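Local structure of envelope glycoprotein (Thogoto virus, 5XEA) at the interface of chains A and B. The protein drives fusion of the viral and host membranes and probably first attaches the virion to a receptor on the host cell. Numbering follows the deposited sequence. Chains: chain A/B, Envelope glycoprotein.

Contact 1: the interface of chains A and B. Residues chain A 324, 327-328, 331; chain B 319-320, 323-324, 327.
Helix-to-helix packing between two copies of the glycoprotein, a gp64-family fusogen, makes this interface, which joins the C-terminal ends of the long helices 282-327 in what is evidently the central coiled coil of the trimer. A:Ile324 and B:Ile324 meet through their delta-methyls, CD1 to CD1 at 3.6 Å, with the two side chains crossing at about a right angle. The same A:Ile324 methyl also rests on CG1 of B:Val320, one turn earlier, so one branch bridges two residues of the partner helix. On A:Ile324, chi1 of -36° leaves CG1 beside the backbone N and swings CG2 to the far side from it, towards the hydroxyl OG of B:Ser323, 3.3 Å away. A turn further on, CG2 of A:Ile327 touches CD1 of B:Ile327 at 3.7 Å. Beyond the end of the chain A helix, the carboxylate of A:Asp328 accepts a hydrogen bond from B:Ser323, OG to OD2 at 3.0 Å. The hydroxyl reaches OD2 on its anti side, 17° out of the carboxylate plane, and thus ties the residue following one helix to the side of the other. A:Leu331, opening the short helix 331-335, lays CD1 against CG2 of B:Thr319 at 3.8 Å, extending the apolar contact past the helix end.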
loop_
_atom_site.group_PDB
_atom_site.type_symbol
_atom_site.label_atom_id
_atom_site.label_comp_id
_atom_site.label_asym_id
_atom_site.label_seq_id
_atom_site.Cartn_x
_atom_site.Cartn_y
_atom_site.Cartn_z
ATOM N N ILE A 324 -41.025 -8.799 42.639
ATOM C CA ILE A 324 -41.019 -10.147 43.206
ATOM C C ILE A 324 -40.312 -10.156 44.549
ATOM O O ILE A 324 -40.650 -10.962 45.420
ATOM C CB ILE A 324 -40.362 -11.168 42.260
ATOM C CG1 ILE A 324 -40.678 -10.855 40.807
ATOM C CG2 ILE A 324 -40.787 -12.596 42.612
ATOM C CD1 ILE A 324 -39.503 -11.135 39.897
ATOM N N ILE A 327 -42.510 -10.053 47.430
ATOM C CA ILE A 327 -43.159 -11.318 47.742
ATOM C C ILE A 327 -42.157 -12.305 48.339
ATOM O O ILE A 327 -42.429 -12.939 49.365
ATOM C CB ILE A 327 -43.830 -11.879 46.476
ATOM C CG1 ILE A 327 -44.800 -10.851 45.890
ATOM C CG2 ILE A 327 -44.537 -13.187 46.777
ATOM C CD1 ILE A 327 -45.537 -11.342 44.665
ATOM N N ASP A 328 -40.979 -12.425 47.721
ATOM C CA ASP A 328 -39.924 -13.379 48.092
ATOM C C ASP A 328 -38.772 -12.616 48.743
ATOM O O ASP A 328 -37.870 -12.121 48.057
ATOM C CB ASP A 328 -39.439 -14.157 46.859
ATOM C CG ASP A 328 -38.238 -15.048 47.150
ATOM O OD1 ASP A 328 -37.956 -15.359 48.328
ATOM O OD2 ASP A 328 -37.566 -15.450 46.178
ATOM N N LEU A 331 -35.015 -13.265 47.772
ATOM C CA LEU A 331 -34.537 -13.155 46.395
ATOM C C LEU A 331 -33.327 -12.238 46.288
ATOM O O LEU A 331 -32.311 -12.609 45.688
ATOM C CB LEU A 331 -35.665 -12.667 45.485
ATOM C CG LEU A 331 -35.343 -12.435 44.005
ATOM C CD1 LEU A 331 -34.789 -13.694 43.374
ATOM C CD2 LEU A 331 -36.598 -11.976 43.269
ATOM N N THR B 319 -32.345 -17.122 38.599
ATOM C CA THR B 319 -32.733 -16.960 40.000
ATOM C C THR B 319 -34.091 -16.281 40.130
ATOM O O THR B 319 -34.887 -16.629 41.015
ATOM C CB THR B 319 -31.674 -16.154 40.749
ATOM O OG1 THR B 319 -30.393 -16.775 40.589
ATOM C CG2 THR B 319 -32.015 -16.088 42.238
ATOM N N VAL B 320 -34.359 -15.298 39.271
ATOM C CA VAL B 320 -35.648 -14.628 39.250
ATOM C C VAL B 320 -36.750 -15.596 38.849
ATOM O O VAL B 320 -37.818 -15.653 39.484
ATOM C CB VAL B 320 -35.600 -13.417 38.305
ATOM C CG1 VAL B 320 -37.021 -12.928 38.005
ATOM C CG2 VAL B 320 -34.751 -12.314 38.926
ATOM N N SER B 323 -37.827 -17.993 41.506
ATOM C CA SER B 323 -38.667 -17.416 42.536
ATOM C C SER B 323 -40.104 -17.238 42.050
ATOM O O SER B 323 -41.049 -17.506 42.800
ATOM C CB SER B 323 -38.046 -16.105 43.010
ATOM O OG SER B 323 -39.024 -15.250 43.542
ATOM N N ILE B 324 -40.305 -16.831 40.795
ATOM C CA ILE B 324 -41.670 -16.660 40.295
ATOM C C ILE B 324 -42.319 -18.008 40.035
ATOM O O ILE B 324 -43.521 -18.181 40.253
ATOM C CB ILE B 324 -41.696 -15.803 39.016
ATOM C CG1 ILE B 324 -40.879 -14.544 39.196
ATOM C CG2 ILE B 324 -43.151 -15.447 38.643
ATOM C CD1 ILE B 324 -40.513 -13.946 37.900
ATOM N N ILE B 327 -44.423 -19.797 42.597
ATOM C CA ILE B 327 -45.787 -19.289 42.675
ATOM C C ILE B 327 -46.591 -19.702 41.447
ATOM O O ILE B 327 -47.686 -20.262 41.567
ATOM C CB ILE B 327 -45.759 -17.758 42.840
ATOM C CG1 ILE B 327 -44.913 -17.354 44.053
ATOM C CG2 ILE B 327 -47.175 -17.208 42.942
ATOM C CD1 ILE B 327 -44.672 -15.861 44.172
#

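Contact 2: the interface of chains A and B. Residues chain A 405-408; chain B 296, 299-300, 303.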
loop_
_atom_site.group_PDB
_atom_site.type_symbol
_atom_site.label_atom_id
_atom_site.label_comp_id
_atom_site.label_asym_id
_atom_site.label_seq_id
_atom_site.Cartn_x
_atom_site.Cartn_y
_atom_site.Cartn_z
ATOM N N TYR A 405 -15.212 -14.708 17.671
ATOM C CA TYR A 405 -14.329 -13.662 18.185
ATOM C C TYR A 405 -13.326 -13.256 17.117
ATOM O O TYR A 405 -12.741 -14.140 16.469
ATOM C CB TYR A 405 -13.586 -14.154 19.425
ATOM C CG TYR A 405 -14.421 -14.199 20.693
ATOM C CD1 TYR A 405 -14.059 -13.464 21.803
ATOM C CD2 TYR A 405 -15.567 -14.978 20.768
ATOM C CE1 TYR A 405 -14.794 -13.501 22.959
ATOM C CE2 TYR A 405 -16.330 -15.024 21.932
ATOM C CZ TYR A 405 -15.933 -14.273 23.023
ATOM O OH TYR A 405 -16.656 -14.288 24.187
ATOM N N PRO A 406 -13.084 -11.967 16.886
ATOM C CA PRO A 406 -12.020 -11.573 15.962
ATOM C C PRO A 406 -10.657 -11.684 16.635
ATOM O O PRO A 406 -10.533 -11.906 17.847
ATOM C CB PRO A 406 -12.366 -10.120 15.639
ATOM C CG PRO A 406 -12.970 -9.625 16.916
ATOM C CD PRO A 406 -13.797 -10.793 17.418
ATOM N N SER A 407 -9.625 -11.492 15.816
ATOM C CA SER A 407 -8.250 -11.580 16.277
ATOM C C SER A 407 -7.349 -10.908 15.248
ATOM O O SER A 407 -7.665 -10.891 14.055
ATOM C CB SER A 407 -7.831 -13.038 16.481
ATOM O OG SER A 407 -6.688 -13.118 17.311
ATOM N N ALA A 408 -6.243 -10.335 15.735
ATOM C CA ALA A 408 -5.245 -9.719 14.864
ATOM C C ALA A 408 -4.951 -10.627 13.679
ATOM O O ALA A 408 -4.707 -11.825 13.844
ATOM C CB ALA A 408 -3.960 -9.419 15.643
ATOM N N LEU B 296 -8.781 -5.039 16.321
ATOM C CA LEU B 296 -9.379 -6.370 16.369
ATOM C C LEU B 296 -9.176 -7.046 17.725
ATOM O O LEU B 296 -10.063 -7.778 18.188
ATOM C CB LEU B 296 -8.827 -7.245 15.248
ATOM C CG LEU B 296 -9.253 -6.867 13.818
ATOM C CD1 LEU B 296 -8.346 -7.551 12.776
ATOM C CD2 LEU B 296 -10.712 -7.200 13.558
ATOM N N LEU B 299 -11.762 -5.427 19.870
ATOM C CA LEU B 299 -13.072 -6.026 19.635
ATOM C C LEU B 299 -13.160 -7.405 20.272
ATOM O O LEU B 299 -14.223 -7.798 20.767
ATOM C CB LEU B 299 -13.372 -6.096 18.134
ATOM C CG LEU B 299 -13.633 -4.742 17.469
ATOM C CD1 LEU B 299 -13.519 -4.864 15.950
ATOM C CD2 LEU B 299 -15.019 -4.185 17.884
ATOM N N ARG B 300 -12.048 -8.148 20.279
ATOM C CA ARG B 300 -12.007 -9.437 20.962
ATOM C C ARG B 300 -12.294 -9.280 22.452
ATOM O O ARG B 300 -13.133 -9.995 23.015
ATOM C CB ARG B 300 -10.645 -10.097 20.748
ATOM C CG ARG B 300 -10.558 -11.533 21.285
ATOM C CD ARG B 300 -9.145 -12.131 21.066
ATOM N NE ARG B 300 -9.081 -13.569 21.317
ATOM C CZ ARG B 300 -9.476 -14.501 20.455
ATOM N NH1 ARG B 300 -9.966 -14.161 19.274
ATOM N NH2 ARG B 300 -9.397 -15.781 20.777
ATOM N N PHE B 303 -15.955 -8.260 22.892
ATOM C CA PHE B 303 -16.817 -9.427 22.750
ATOM C C PHE B 303 -16.792 -10.297 24.004
ATOM O O PHE B 303 -17.834 -10.809 24.423
ATOM C CB PHE B 303 -16.424 -10.242 21.525
ATOM C CG PHE B 303 -17.034 -9.736 20.266
ATOM C CD1 PHE B 303 -17.428 -8.418 20.171
ATOM C CD2 PHE B 303 -17.226 -10.569 19.181
ATOM C CE1 PHE B 303 -18.011 -7.928 19.016
ATOM C CE2 PHE B 303 -17.807 -10.086 18.012
ATOM C CZ PHE B 303 -18.206 -8.761 17.936
#
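With CG anti to the backbone N (chi1 -173°) and an extended chain as far as NE, B:Arg300 reaches out from helix 282-327 and across the loop A:Tyr405 to A:Ser407; a turn at the last torsion (chi4 80°) then points NH1 at the loop backbone. NH1 donates a hydrogen bond to the carbonyl O of A:Pro406 at 2.7 Å. The oxygen lies almost exactly in the guanidinium plane, whereas the donor stands above the carbonyl plane, 46° out of it, and so away from the lone-pair directions. The arginine's CB, CG and CD also run close by this oxygen. The A:Pro406 ring sits across three helix residues: CB meets CD2 of B:Leu296 at 3.9 Å, CG meets CB of B:Leu299 at 3.8 Å, and CD meets CD2 on the ring of B:Phe303. B:Phe303 CB lies 3.9 Å above one face of the A:Tyr405 ring, towards its rim, with the two side chains running antiparallel side by side. At the other end CD1 of B:Leu296 approaches the carbonyl O of A:Ser407 at 3.6 Å. Together the arginine hydrogen bond and the proline fasten this loop of one subunit to its neighbour's long helix, probably helping to hold the trimer together.

Contact 3: the interface of chains A and B. Residues chain A 294, 297-298; chain B 205-207, 223-224, 404.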
loop_
_atom_site.group_PDB
_atom_site.type_symbol
_atom_site.label_atom_id
_atom_site.label_comp_id
_atom_site.label_asym_id
_atom_site.label_seq_id
_atom_site.Cartn_x
_atom_site.Cartn_y
_atom_site.Cartn_z
ATOM N N PHE A 294 -14.542 4.142 8.407
ATOM C CA PHE A 294 -16.001 4.080 8.385
ATOM C C PHE A 294 -16.516 2.863 9.156
ATOM O O PHE A 294 -17.468 2.971 9.942
ATOM C CB PHE A 294 -16.503 4.060 6.941
ATOM C CG PHE A 294 -17.988 3.910 6.826
ATOM C CD1 PHE A 294 -18.820 5.010 6.968
ATOM C CD2 PHE A 294 -18.561 2.661 6.592
ATOM C CE1 PHE A 294 -20.212 4.872 6.878
ATOM C CE2 PHE A 294 -19.957 2.524 6.504
ATOM C CZ PHE A 294 -20.764 3.631 6.634
ATOM N N GLU A 297 -16.097 3.290 12.955
ATOM C CA GLU A 297 -17.059 4.228 13.529
ATOM C C GLU A 297 -18.455 3.618 13.599
ATOM O O GLU A 297 -19.207 3.862 14.555
ATOM C CB GLU A 297 -17.076 5.521 12.721
ATOM C CG GLU A 297 -15.799 6.303 12.858
ATOM C CD GLU A 297 -15.644 6.929 14.227
ATOM O OE1 GLU A 297 -16.608 7.553 14.712
ATOM O OE2 GLU A 297 -14.570 6.785 14.836
ATOM N N GLY A 298 -18.827 2.833 12.588
ATOM C CA GLY A 298 -20.086 2.106 12.654
ATOM C C GLY A 298 -20.105 1.067 13.763
ATOM O O GLY A 298 -21.116 0.894 14.449
ATOM N N SER B 205 -25.202 7.373 3.541
ATOM C CA SER B 205 -25.019 7.000 4.932
ATOM C C SER B 205 -23.653 7.466 5.421
ATOM O O SER B 205 -22.622 7.189 4.793
ATOM C CB SER B 205 -25.170 5.491 5.107
ATOM O OG SER B 205 -24.271 4.781 4.271
ATOM N N CYS B 206 -23.660 8.208 6.520
ATOM C CA CYS B 206 -22.462 8.679 7.195
ATOM C C CYS B 206 -22.608 8.423 8.686
ATOM O O CYS B 206 -23.716 8.475 9.231
ATOM C CB CYS B 206 -22.228 10.182 6.979
ATOM S SG CYS B 206 -22.114 10.713 5.265
ATOM N N PHE B 207 -21.486 8.149 9.345
ATOM C CA PHE B 207 -21.419 8.162 10.797
ATOM C C PHE B 207 -20.762 9.467 11.217
ATOM O O PHE B 207 -19.660 9.788 10.756
ATOM C CB PHE B 207 -20.662 6.947 11.323
ATOM C CG PHE B 207 -21.438 5.671 11.182
ATOM C CD1 PHE B 207 -22.518 5.392 12.035
ATOM C CD2 PHE B 207 -21.130 4.771 10.188
ATOM C CE1 PHE B 207 -23.248 4.228 11.897
ATOM C CE2 PHE B 207 -21.853 3.604 10.043
ATOM C CZ PHE B 207 -22.929 3.331 10.910
ATOM N N PHE B 223 -17.728 10.219 8.565
ATOM C CA PHE B 223 -17.188 9.146 7.741
ATOM C C PHE B 223 -18.337 8.536 6.960
ATOM O O PHE B 223 -19.310 8.060 7.557
ATOM C CB PHE B 223 -16.508 8.078 8.601
ATOM C CG PHE B 223 -15.532 8.636 9.598
ATOM C CD1 PHE B 223 -15.971 9.102 10.826
ATOM C CD2 PHE B 223 -14.175 8.697 9.302
ATOM C CE1 PHE B 223 -15.077 9.610 11.748
ATOM C CE2 PHE B 223 -13.270 9.205 10.221
ATOM C CZ PHE B 223 -13.723 9.662 11.446
ATOM N N CYS B 224 -18.227 8.533 5.642
ATOM C CA CYS B 224 -19.340 8.105 4.812
ATOM C C CYS B 224 -18.947 6.933 3.937
ATOM O O CYS B 224 -17.767 6.708 3.634
ATOM C CB CYS B 224 -19.847 9.244 3.929
ATOM S SG CYS B 224 -20.115 10.758 4.839
ATOM N N TRP B 404 -26.443 -1.341 13.417
ATOM C CA TRP B 404 -25.716 -1.311 12.159
ATOM C C TRP B 404 -24.761 -2.493 12.140
ATOM O O TRP B 404 -24.065 -2.755 13.125
ATOM C CB TRP B 404 -24.968 0.004 11.989
ATOM C CG TRP B 404 -24.077 0.034 10.789
ATOM C CD1 TRP B 404 -24.404 0.446 9.525
ATOM C CD2 TRP B 404 -22.701 -0.356 10.744
ATOM N NE1 TRP B 404 -23.316 0.328 8.697
ATOM C CE2 TRP B 404 -22.256 -0.158 9.418
ATOM C CE3 TRP B 404 -21.803 -0.855 11.694
ATOM C CZ2 TRP B 404 -20.949 -0.431 9.020
ATOM C CZ3 TRP B 404 -20.501 -1.131 11.296
ATOM C CH2 TRP B 404 -20.091 -0.919 9.967
#
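Aromatic packing makes up this part of the interface, which probably helps hold helix 282-327 of chain A against strands and a loop of chain B in this gp64-family fusogen. The A:Phe294 ring is carried away from its backbone N (chi1 176°) towards strands 197-209 and 221-226. There CE1 lies 3.4 Å from CD2 of B:Phe207, and the two side chains cross at about a right angle, the edge of B:Phe207 coming down on the A:Phe294 face near CE1 and CZ. The CD1/CE1 edge of A:Phe294 points at the backbone carbonyl of B:Phe223, whose C atom lies in the ring plane. The disulfide B:Cys206 to B:Cys224 (SG to SG 2.0 Å) joins the two strands beside this aromatic group and probably stiffens the wall that receives the ring. A:Gly298, having no side chain, lets its CA settle over two rings, 3.6 Å from the centroid of B:Phe207 and 3.8 Å from that of the six-membered ring of B:Trp404. These two aromatic groups also meet within chain B, the B:Phe207 CZ lying over one B:Trp404 face. In A:Glu297 the bend at chi2 turns only the carboxylate; chi1 of -68° sets CG over the B:Phe223 ring, 3.9 Å from its centroid.

Contact 4: the interface of chains A and B. Residues chain A 292, 296; chain B 288, 291-292, 295.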
loop_
_atom_site.group_PDB
_atom_site.type_symbol
_atom_site.label_atom_id
_atom_site.label_comp_id
_atom_site.label_asym_id
_atom_site.label_seq_id
_atom_site.Cartn_x
_atom_site.Cartn_y
_atom_site.Cartn_z
ATOM N N GLN A 292 -11.673 1.333 6.480
ATOM C CA GLN A 292 -11.470 0.895 7.850
ATOM C C GLN A 292 -12.090 1.868 8.841
ATOM O O GLN A 292 -12.745 1.449 9.801
ATOM C CB GLN A 292 -9.974 0.743 8.123
ATOM C CG GLN A 292 -9.661 0.296 9.529
ATOM C CD GLN A 292 -8.158 0.222 9.790
ATOM O OE1 GLN A 292 -7.519 1.232 10.089
ATOM N NE2 GLN A 292 -7.595 -0.978 9.680
ATOM N N LEU A 296 -15.005 1.108 11.538
ATOM C CA LEU A 296 -14.756 1.237 12.975
ATOM C C LEU A 296 -15.738 2.201 13.637
ATOM O O LEU A 296 -16.146 1.988 14.787
ATOM C CB LEU A 296 -13.320 1.693 13.225
ATOM C CG LEU A 296 -12.263 0.645 12.891
ATOM C CD1 LEU A 296 -10.873 1.250 13.012
ATOM C CD2 LEU A 296 -12.418 -0.572 13.797
ATOM N N LEU B 288 -0.531 0.438 8.953
ATOM C CA LEU B 288 -1.977 0.243 8.842
ATOM C C LEU B 288 -2.379 -1.109 9.416
ATOM O O LEU B 288 -3.372 -1.223 10.155
ATOM C CB LEU B 288 -2.417 0.363 7.379
ATOM C CG LEU B 288 -3.919 0.211 7.064
ATOM C CD1 LEU B 288 -4.773 1.311 7.704
ATOM C CD2 LEU B 288 -4.163 0.172 5.556
ATOM N N ALA B 291 -2.613 -1.090 13.176
ATOM C CA ALA B 291 -3.839 -0.447 13.649
ATOM C C ALA B 291 -5.018 -1.411 13.589
ATOM O O ALA B 291 -5.807 -1.509 14.538
ATOM C CB ALA B 291 -4.121 0.809 12.813
ATOM N N GLN B 292 -5.168 -2.109 12.457
ATOM C CA GLN B 292 -6.149 -3.183 12.336
ATOM C C GLN B 292 -6.015 -4.187 13.478
ATOM O O GLN B 292 -7.011 -4.560 14.115
ATOM C CB GLN B 292 -5.983 -3.877 10.981
ATOM C CG GLN B 292 -7.020 -4.962 10.683
ATOM C CD GLN B 292 -6.729 -5.752 9.398
ATOM O OE1 GLN B 292 -7.438 -5.611 8.394
ATOM N NE2 GLN B 292 -5.696 -6.596 9.434
ATOM N N GLU B 295 -7.241 -2.756 16.867
ATOM C CA GLU B 295 -8.696 -2.664 16.917
ATOM C C GLU B 295 -9.334 -4.045 17.022
ATOM O O GLU B 295 -10.317 -4.227 17.751
ATOM C CB GLU B 295 -9.215 -1.912 15.695
ATOM C CG GLU B 295 -8.700 -0.475 15.606
ATOM C CD GLU B 295 -9.258 0.448 16.682
ATOM O OE1 GLU B 295 -10.447 0.320 17.036
ATOM O OE2 GLU B 295 -8.516 1.327 17.169
HETATM O O HOH W 1 -8.872 -2.826 8.583
#
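A:Gln292 and B:Gln292, the same residue in two neighbouring long helices, approach with their side chains crossing obliquely and their amide planes turned 57° apart. Both side chains reach straight out from their helices, extended beyond CG, but the amides do not meet directly. The A:Gln292 nitrogen NE2 instead lies alongside the stem of its counterpart, 3.6 Å from B:Gln292 CB. A water links their ends: it is 2.5 Å from A:Gln292 NE2, with an angle of 160° at the hydrogen, and 3.1 Å from B:Gln292 OE1. The amide oxygen OE1 of A:Gln292 faces a different residue, the methyl CD1 of B:Leu288 at 3.6 Å, the two side chains passing flank to flank. One turn along chain A, A:Leu296 lies aslant over B:Glu295, its CD1 touching the methylene CG at 3.8 Å. A chi1 of -61° in B:Glu295, with CG opposite the carbonyl carbon, puts that methylene against the leucine; the bend at chi2 then folds the carboxylate back, with OE1 3.9 Å from A:Leu296 CD2. A water-linked glutamine pair and, a turn on, an aliphatic contact together probably help align the parallel long helices of the central coiled coil in the trimeric fusogen.

Helix 282-327 takes part in all four contacts, from both chains in contacts 1 and 4, from chain B in contact 2 and from chain A in contact 3. Contact 1 stands apart, with its C-alpha centre about 38 Å from contact 2, 44 Å from contact 3 and 47 Å from contact 4. The other three cluster: contacts 2 and 4 are about 11 Å apart, contacts 3 and 4 about 14 Å and contacts 2 and 3 about 20 Å. Position 296 serves contact 4 from chain A and contact 2 from chain B, and thus plays different parts in the two chains, facing a helix in one and a loop in the other.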